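Local coordinates for START domain-containing protein 10 (Homo sapiens, PDB 6SER) that transfers phosphatidylcholine and phosphatidylethanolamine between membranes, favouring species with a palmitoyl or stearoyl chain at sn-1 and an unsaturated chain at sn-2, at residues Phe103-Gly115 against Pro239-Leu252. Residues are numbered along the deposited sequence; the frame is centred on the assembly and turned at random.
Sequences FDIARLTVNADVG and PEQSPLPSLALSEL
Arg-107 and Ser-246 join strand 99-109 of the 103-115 hairpin, which pairs within the sheet only with strand 112-119, to segment 239-252, in the loop between helix 197-227 and strand 253-254. Arg-107 N donates to Pro-245 O (2.8 Å), and Arg-107 O accepts from Leu-247 N (2.9 Å). Bonding to the residues before and after Ser-246 makes this a single parallel bridge. From there the Arg-107 side chain runs back over residues 242-246. Its CB lies 3.8 Å from Pro-245 O; CG, nearly anti to the backbone N (chi1 155°), extends the chain, and a bend at chi3 (48°) swings the guanidinium to Ser-242. Arg-107 NE makes a weak hydrogen bond to Ser-242 OG (3.4 Å), which lies at the guanidinium edge. That hydroxyl also accepts from Leu-244 N in an ST turn, so one oxygen serves both segments. Arg-107 NH2 approaches Leu-244 O obliquely at 3.6 Å, and NH1 is near the hydroxyl of Ser-246.

Apolar contacts flank the bridge. Both methyls of Leu-244 meet CB of Asp-104, the side chains crossing at about a right angle, while the Asp-104 carboxylate pairs with Arg-134 of strand 127-139. Farther along, Leu-247 CG rests 3.5 Å from Ala-106 CB. Leu-252 CD1 packs against Val-114 CG2 at 3.7 Å, and Leu-108 CD2 sits among Leu-247, Leu-249 and Leu-252. Segment 239-252 thus borders the START-domain sheet through two backbone bonds and leucine packing; with neutral oxygens around the Arg-107 guanidinium, the polar part of this contact probably depends little on charge pairing.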
# COMPACT_ATOMS: atom_id res chain seq x y z
N PHE A 103 -10.13 0.68 -7.88
CA PHE A 103 -10.59 2.01 -8.27
C PHE A 103 -10.78 2.84 -7.02
O PHE A 103 -11.03 2.30 -5.94
CB PHE A 103 -11.90 1.95 -9.06
CG PHE A 103 -12.98 1.16 -8.38
CD1 PHE A 103 -13.82 1.75 -7.45
CD2 PHE A 103 -13.14 -0.19 -8.66
CE1 PHE A 103 -14.82 1.01 -6.81
CE2 PHE A 103 -14.13 -0.94 -8.04
CZ PHE A 103 -14.97 -0.34 -7.11
N ASP A 104 -10.65 4.15 -7.16
CA ASP A 104 -10.97 5.04 -6.05
C ASP A 104 -12.47 5.23 -5.97
O ASP A 104 -13.18 5.16 -6.97
CB ASP A 104 -10.28 6.40 -6.21
CG ASP A 104 -8.80 6.34 -5.86
OD1 ASP A 104 -8.39 5.40 -5.13
OD2 ASP A 104 -8.05 7.23 -6.31
N ILE A 105 -12.95 5.48 -4.76
CA ILE A 105 -14.37 5.62 -4.48
C ILE A 105 -14.76 7.08 -4.28
O ILE A 105 -15.75 7.55 -4.84
CB ILE A 105 -14.75 4.78 -3.24
CG1 ILE A 105 -14.56 3.29 -3.54
CG2 ILE A 105 -16.17 5.12 -2.76
CD1 ILE A 105 -14.72 2.39 -2.33
N ALA A 106 -13.98 7.80 -3.48
CA ALA A 106 -14.31 9.17 -3.16
C ALA A 106 -13.07 9.84 -2.59
O ALA A 106 -12.12 9.18 -2.17
CB ALA A 106 -15.48 9.26 -2.17
N ARG A 107 -13.11 11.15 -2.58
CA ARG A 107 -12.03 11.97 -2.07
C ARG A 107 -12.44 12.55 -0.72
O ARG A 107 -13.60 12.90 -0.51
CB ARG A 107 -11.68 13.07 -3.08
CG ARG A 107 -11.03 14.29 -2.48
CD ARG A 107 -10.11 14.98 -3.47
NE ARG A 107 -10.71 15.18 -4.79
CZ ARG A 107 -11.55 16.16 -5.09
NH1 ARG A 107 -11.92 17.03 -4.16
NH2 ARG A 107 -12.04 16.26 -6.32
N LEU A 108 -11.48 12.62 0.20
CA LEU A 108 -11.71 13.26 1.49
C LEU A 108 -11.12 14.66 1.52
O LEU A 108 -11.83 15.64 1.76
CB LEU A 108 -11.10 12.43 2.63
CG LEU A 108 -11.76 11.11 2.96
CD1 LEU A 108 -10.73 10.29 3.68
CD2 LEU A 108 -13.00 11.32 3.85
N THR A 109 -9.81 14.76 1.35
CA THR A 109 -9.07 16.01 1.28
C THR A 109 -8.30 16.02 -0.04
O THR A 109 -8.38 15.09 -0.84
CB THR A 109 -8.09 16.16 2.45
OG1 THR A 109 -6.99 15.26 2.26
CG2 THR A 109 -8.78 15.83 3.78
N VAL A 110 -7.52 17.08 -0.24
CA VAL A 110 -6.75 17.20 -1.47
C VAL A 110 -5.71 16.09 -1.60
O VAL A 110 -5.35 15.72 -2.72
CB VAL A 110 -6.13 18.62 -1.54
CG1 VAL A 110 -4.86 18.73 -0.70
CG2 VAL A 110 -5.90 19.03 -2.96
N ASN A 111 -5.25 15.51 -0.49
CA ASN A 111 -4.28 14.41 -0.53
C ASN A 111 -4.76 13.21 0.30
O ASN A 111 -3.95 12.49 0.88
CB ASN A 111 -2.90 14.87 -0.05
CG ASN A 111 -2.90 15.37 1.39
OD1 ASN A 111 -3.82 16.04 1.83
ND2 ASN A 111 -1.84 15.03 2.13
N ALA A 112 -6.07 12.95 0.35
CA ALA A 112 -6.56 11.74 1.01
C ALA A 112 -7.84 11.28 0.33
O ALA A 112 -8.73 12.09 0.09
CB ALA A 112 -6.84 11.97 2.50
N ASP A 113 -7.93 9.98 0.03
CA ASP A 113 -9.13 9.46 -0.59
C ASP A 113 -9.43 8.06 -0.05
O ASP A 113 -8.75 7.54 0.83
CB ASP A 113 -9.01 9.49 -2.13
CG ASP A 113 -7.92 8.60 -2.66
OD1 ASP A 113 -7.35 7.80 -1.90
OD2 ASP A 113 -7.61 8.72 -3.87
N VAL A 114 -10.50 7.48 -0.58
CA VAL A 114 -10.97 6.15 -0.21
C VAL A 114 -11.07 5.33 -1.49
O VAL A 114 -11.61 5.80 -2.49
CB VAL A 114 -12.33 6.20 0.52
CG1 VAL A 114 -12.72 4.80 1.04
CG2 VAL A 114 -12.28 7.20 1.65
N GLY A 115 -10.58 4.08 -1.43
CA GLY A 115 -10.51 3.26 -2.62
C GLY A 115 -10.72 1.79 -2.33
O GLY A 115 -10.82 1.35 -1.17
N PRO A 239 -4.41 18.01 -8.29
CA PRO A 239 -5.69 17.58 -7.69
C PRO A 239 -6.91 18.21 -8.34
O PRO A 239 -8.01 17.68 -8.16
CB PRO A 239 -5.55 18.00 -6.22
CG PRO A 239 -4.46 19.03 -6.20
CD PRO A 239 -3.54 18.71 -7.33
N GLU A 240 -6.74 19.29 -9.11
CA GLU A 240 -7.87 19.83 -9.86
C GLU A 240 -8.30 18.92 -11.01
O GLU A 240 -9.34 19.16 -11.62
CB GLU A 240 -7.53 21.23 -10.39
CG GLU A 240 -6.47 21.31 -11.50
CD GLU A 240 -5.04 21.15 -10.97
OE1 GLU A 240 -4.85 21.09 -9.74
OE2 GLU A 240 -4.12 21.10 -11.81
N GLN A 241 -7.54 17.86 -11.30
CA GLN A 241 -7.94 16.90 -12.31
C GLN A 241 -8.76 15.73 -11.76
O GLN A 241 -9.20 14.89 -12.54
CB GLN A 241 -6.70 16.34 -13.04
CG GLN A 241 -5.86 17.37 -13.79
CD GLN A 241 -4.59 16.75 -14.34
OE1 GLN A 241 -4.26 15.60 -14.03
NE2 GLN A 241 -3.87 17.50 -15.17
N SER A 242 -8.97 15.67 -10.45
CA SER A 242 -9.64 14.50 -9.86
C SER A 242 -11.11 14.41 -10.26
O SER A 242 -11.86 15.37 -10.03
CB SER A 242 -9.55 14.53 -8.34
OG SER A 242 -10.40 13.53 -7.79
N PRO A 243 -11.57 13.29 -10.81
CA PRO A 243 -12.98 13.17 -11.19
C PRO A 243 -13.84 12.58 -10.09
O PRO A 243 -14.97 12.13 -10.36
CB PRO A 243 -12.92 12.23 -12.40
CG PRO A 243 -11.76 11.35 -12.11
CD PRO A 243 -10.76 12.16 -11.32
N LEU A 244 -13.34 12.59 -8.86
CA LEU A 244 -13.99 11.83 -7.80
C LEU A 244 -14.97 12.69 -7.00
O LEU A 244 -14.73 13.88 -6.77
CB LEU A 244 -12.93 11.25 -6.86
CG LEU A 244 -12.02 10.15 -7.42
CD1 LEU A 244 -10.84 9.93 -6.44
CD2 LEU A 244 -12.79 8.84 -7.65
N PRO A 245 -16.07 12.10 -6.54
CA PRO A 245 -16.93 12.80 -5.58
C PRO A 245 -16.23 12.91 -4.24
O PRO A 245 -15.23 12.24 -3.96
CB PRO A 245 -18.16 11.90 -5.49
CG PRO A 245 -17.59 10.52 -5.69
CD PRO A 245 -16.49 10.70 -6.73
N SER A 246 -16.77 13.77 -3.38
CA SER A 246 -16.21 14.02 -2.07
C SER A 246 -17.04 13.35 -0.98
O SER A 246 -18.23 13.09 -1.16
CB SER A 246 -16.11 15.52 -1.80
OG SER A 246 -15.17 16.14 -2.67
N LEU A 247 -16.39 13.09 0.15
CA LEU A 247 -16.98 12.40 1.29
C LEU A 247 -16.66 13.16 2.57
O LEU A 247 -15.57 13.71 2.73
CB LEU A 247 -16.40 10.98 1.45
CG LEU A 247 -17.06 9.71 0.93
CD1 LEU A 247 -16.37 8.51 1.57
CD2 LEU A 247 -18.55 9.70 1.21
N ALA A 248 -17.61 13.13 3.51
CA ALA A 248 -17.33 13.55 4.88
C ALA A 248 -16.71 12.39 5.64
O ALA A 248 -17.06 11.23 5.43
CB ALA A 248 -18.59 14.02 5.60
N LEU A 249 -15.78 12.73 6.54
CA LEU A 249 -15.11 11.72 7.35
C LEU A 249 -16.11 10.89 8.16
O LEU A 249 -15.89 9.69 8.37
CB LEU A 249 -14.10 12.41 8.27
CG LEU A 249 -13.03 11.57 8.94
CD1 LEU A 249 -12.16 10.88 7.90
CD2 LEU A 249 -12.19 12.45 9.85
N SER A 250 -17.21 11.50 8.60
CA SER A 250 -18.16 10.77 9.44
C SER A 250 -19.04 9.81 8.66
O SER A 250 -19.77 9.03 9.28
CB SER A 250 -19.04 11.75 10.22
OG SER A 250 -19.83 12.51 9.33
N GLU A 251 -19.00 9.83 7.33
CA GLU A 251 -19.69 8.80 6.56
C GLU A 251 -18.93 7.48 6.55
O GLU A 251 -19.47 6.48 6.06
CB GLU A 251 -19.92 9.28 5.12
CG GLU A 251 -20.94 10.41 4.96
CD GLU A 251 -20.79 11.13 3.62
OE1 GLU A 251 -19.74 11.78 3.40
OE2 GLU A 251 -21.71 11.04 2.78
N LEU A 252 -17.70 7.44 7.05
CA LEU A 252 -16.91 6.22 7.11
C LEU A 252 -16.97 5.64 8.51
O LEU A 252 -17.24 6.34 9.49
CB LEU A 252 -15.46 6.49 6.71
CG LEU A 252 -15.25 7.00 5.28
CD1 LEU A 252 -13.80 7.43 5.07
CD2 LEU A 252 -15.66 5.94 4.27